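Local atomic coordinates of minor pilin subunit PapF (Escherichia coli, PDB entry 2W07), a protein that serves as an adaptor subunit of P pili, the surface filaments with which the bacterium colonises the epithelium of host organs. Residues T76-F81 / L132-R138. The protein carries 1 engineered substitution. Sequence-based numbering, arbitrary orientation.
Sequences TNITHF and LNGGDFR
In the immunoglobulin-like fold of this pilin, two connections meet at one end of the domain: 76-81 turns strand 73-75 back into strand 81-87, while the loop 132-138 leads into strand 138-147. The two backbones pass in opposite directions, with CA atoms 5.8 Å apart for Thr76 and Arg138 and 6.0 Å for Ile78 and Gly134. An ST turn, Ile78 N to Thr76 OG1 at 3.1 Å, runs into a type II turn from Ile78 to Phe81, with His80 at positive phi. Build outward from Ile78, chi1 m and chi2 t: its CD1 lies 3.5 Å from Phe137 CB and 3.2 Å from Asp136 O, its CG2 4.2 Å from Leu132 CB. The loop 132-138 wraps round this side chain. Gly134, phi 148°, passes so close that a CB would clash with Ile78 CG1. Phe81 CE2 lies over one face of the Phe137 ring (chi1 p), 3.4 Å from Phe137 CD2; the phenyl planes are oblique, at 56°. Leu132, m then t, brings CD1 to 4.3 Å from Phe81 CD1 and CD2 to 3.3 Å from Thr79 O. Arg138 pairs in parallel with a strand of the chaperone PapD, the donor-strand complementation by which a chaperone completes a pilin's immunoglobulin fold. Next to that junction Asn77, chi1 p, ties the two loops together where 138-147 begins: Arg138 N donates to Asn77 OD1 at a short 2.5 Å.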
loop_
_atom_site.group_PDB
_atom_site.type_symbol
_atom_site.label_atom_id
_atom_site.label_comp_id
_atom_site.label_asym_id
_atom_site.label_seq_id
_atom_site.Cartn_x
_atom_site.Cartn_y
_atom_site.Cartn_z
ATOM N N THR B 76 3.008 -11.678 -22.012
ATOM C CA THR B 76 3.662 -12.885 -21.520
ATOM C C THR B 76 4.963 -13.043 -22.294
ATOM O O THR B 76 5.405 -12.106 -22.955
ATOM C CB THR B 76 2.793 -14.127 -21.754
ATOM O OG1 THR B 76 2.708 -14.389 -23.161
ATOM C CG2 THR B 76 1.394 -13.913 -21.187
ATOM N N ASN B 77 5.575 -14.222 -22.213
ATOM C CA ASN B 77 6.817 -14.472 -22.934
ATOM C C ASN B 77 6.487 -15.063 -24.300
ATOM O O ASN B 77 7.281 -15.798 -24.890
ATOM C CB ASN B 77 7.727 -15.417 -22.137
ATOM C CG ASN B 77 7.105 -16.781 -21.904
ATOM O OD1 ASN B 77 5.973 -16.891 -21.433
ATOM N ND2 ASN B 77 7.854 -17.832 -22.221
ATOM N N ILE B 78 5.295 -14.733 -24.786
ATOM C CA ILE B 78 4.815 -15.186 -26.087
ATOM C C ILE B 78 4.175 -13.994 -26.785
ATOM O O ILE B 78 3.241 -13.388 -26.262
ATOM C CB ILE B 78 3.758 -16.301 -25.954
ATOM C CG1 ILE B 78 4.387 -17.546 -25.332
ATOM C CG2 ILE B 78 3.179 -16.634 -27.321
ATOM C CD1 ILE B 78 3.463 -18.756 -25.297
ATOM N N THR B 79 4.686 -13.650 -27.961
ATOM C CA THR B 79 4.157 -12.518 -28.711
ATOM C C THR B 79 2.678 -12.758 -29.025
ATOM O O THR B 79 2.277 -13.885 -29.318
ATOM C CB THR B 79 4.917 -12.325 -30.037
ATOM O OG1 THR B 79 6.301 -12.659 -29.852
ATOM C CG2 THR B 79 4.811 -10.869 -30.506
ATOM N N HIS B 80 1.880 -11.696 -28.956
ATOM C CA HIS B 80 0.445 -11.769 -29.238
ATOM C C HIS B 80 -0.358 -12.605 -28.243
ATOM O O HIS B 80 -1.532 -12.901 -28.474
ATOM C CB HIS B 80 0.204 -12.297 -30.657
ATOM C CG HIS B 80 0.649 -11.356 -31.732
ATOM N ND1 HIS B 80 0.176 -10.065 -31.833
ATOM C CD2 HIS B 80 1.534 -11.514 -32.744
ATOM C CE1 HIS B 80 0.752 -9.467 -32.861
ATOM N NE2 HIS B 80 1.580 -10.323 -33.430
ATOM N N PHE B 81 0.269 -12.986 -27.136
ATOM C CA PHE B 81 -0.413 -13.778 -26.123
ATOM C C PHE B 81 -0.274 -13.124 -24.749
ATOM O O PHE B 81 0.832 -12.798 -24.314
ATOM C CB PHE B 81 0.168 -15.185 -26.076
ATOM C CG PHE B 81 -0.495 -16.071 -25.067
ATOM C CD1 PHE B 81 -1.722 -16.657 -25.341
ATOM C CD2 PHE B 81 0.089 -16.288 -23.826
ATOM C CE1 PHE B 81 -2.358 -17.444 -24.391
ATOM C CE2 PHE B 81 -0.541 -17.073 -22.872
ATOM C CZ PHE B 81 -1.767 -17.650 -23.155
ATOM N N LEU B 132 1.745 -18.884 -32.981
ATOM C CA LEU B 132 2.325 -18.309 -31.776
ATOM C C LEU B 132 3.628 -19.035 -31.469
ATOM O O LEU B 132 3.652 -20.262 -31.360
ATOM C CB LEU B 132 1.371 -18.459 -30.587
ATOM C CG LEU B 132 0.047 -17.692 -30.612
ATOM C CD1 LEU B 132 -0.742 -18.010 -29.348
ATOM C CD2 LEU B 132 0.311 -16.199 -30.720
ATOM N N ASN B 133 4.708 -18.272 -31.338
ATOM C CA ASN B 133 6.015 -18.839 -31.044
ATOM C C ASN B 133 6.145 -19.211 -29.570
ATOM O O ASN B 133 6.675 -18.444 -28.769
ATOM C CB ASN B 133 7.120 -17.851 -31.434
ATOM C CG ASN B 133 6.919 -16.471 -30.826
ATOM O OD1 ASN B 133 6.901 -16.311 -29.608
ATOM N ND2 ASN B 133 6.772 -15.465 -31.679
ATOM N N GLY B 134 5.652 -20.394 -29.214
ATOM C CA GLY B 134 5.741 -20.834 -27.835
ATOM C C GLY B 134 4.585 -21.703 -27.386
ATOM O O GLY B 134 3.422 -21.371 -27.616
ATOM N N GLY B 135 4.914 -22.822 -26.746
ATOM C CA GLY B 135 3.895 -23.732 -26.255
ATOM C C GLY B 135 3.720 -23.526 -24.764
ATOM O O GLY B 135 2.692 -23.881 -24.186
ATOM N N ASP B 136 4.748 -22.950 -24.146
ATOM C CA ASP B 136 4.750 -22.657 -22.718
ATOM C C ASP B 136 4.801 -21.149 -22.551
ATOM O O ASP B 136 5.368 -20.447 -23.390
ATOM C CB ASP B 136 5.976 -23.274 -22.035
ATOM C CG ASP B 136 5.839 -24.765 -21.823
ATOM O OD1 ASP B 136 4.883 -25.183 -21.137
ATOM O OD2 ASP B 136 6.692 -25.522 -22.336
ATOM N N PHE B 137 4.212 -20.650 -21.468
ATOM C CA PHE B 137 4.209 -19.216 -21.211
ATOM C C PHE B 137 4.258 -18.934 -19.720
ATOM O O PHE B 137 3.832 -19.748 -18.906
ATOM C CB PHE B 137 2.954 -18.564 -21.807
ATOM C CG PHE B 137 1.714 -18.751 -20.972
ATOM C CD1 PHE B 137 1.490 -17.962 -19.846
ATOM C CD2 PHE B 137 0.786 -19.733 -21.293
ATOM C CE1 PHE B 137 0.360 -18.152 -19.051
ATOM C CE2 PHE B 137 -0.349 -19.929 -20.504
ATOM C CZ PHE B 137 -0.560 -19.137 -19.381
ATOM N N ARG B 138 4.780 -17.765 -19.379
ATOM C CA ARG B 138 4.873 -17.329 -17.999
ATOM C C ARG B 138 4.977 -15.812 -17.977
ATOM O O ARG B 138 5.559 -15.205 -18.877
ATOM C CB ARG B 138 6.081 -17.971 -17.302
ATOM C CG ARG B 138 7.322 -18.119 -18.163
ATOM C CD ARG B 138 8.373 -18.974 -17.459
ATOM N NE ARG B 138 7.807 -20.226 -16.954
ATOM C CZ ARG B 138 8.511 -21.192 -16.371
ATOM N NH1 ARG B 138 9.822 -21.064 -16.214
ATOM N NH2 ARG B 138 7.905 -22.291 -15.943
#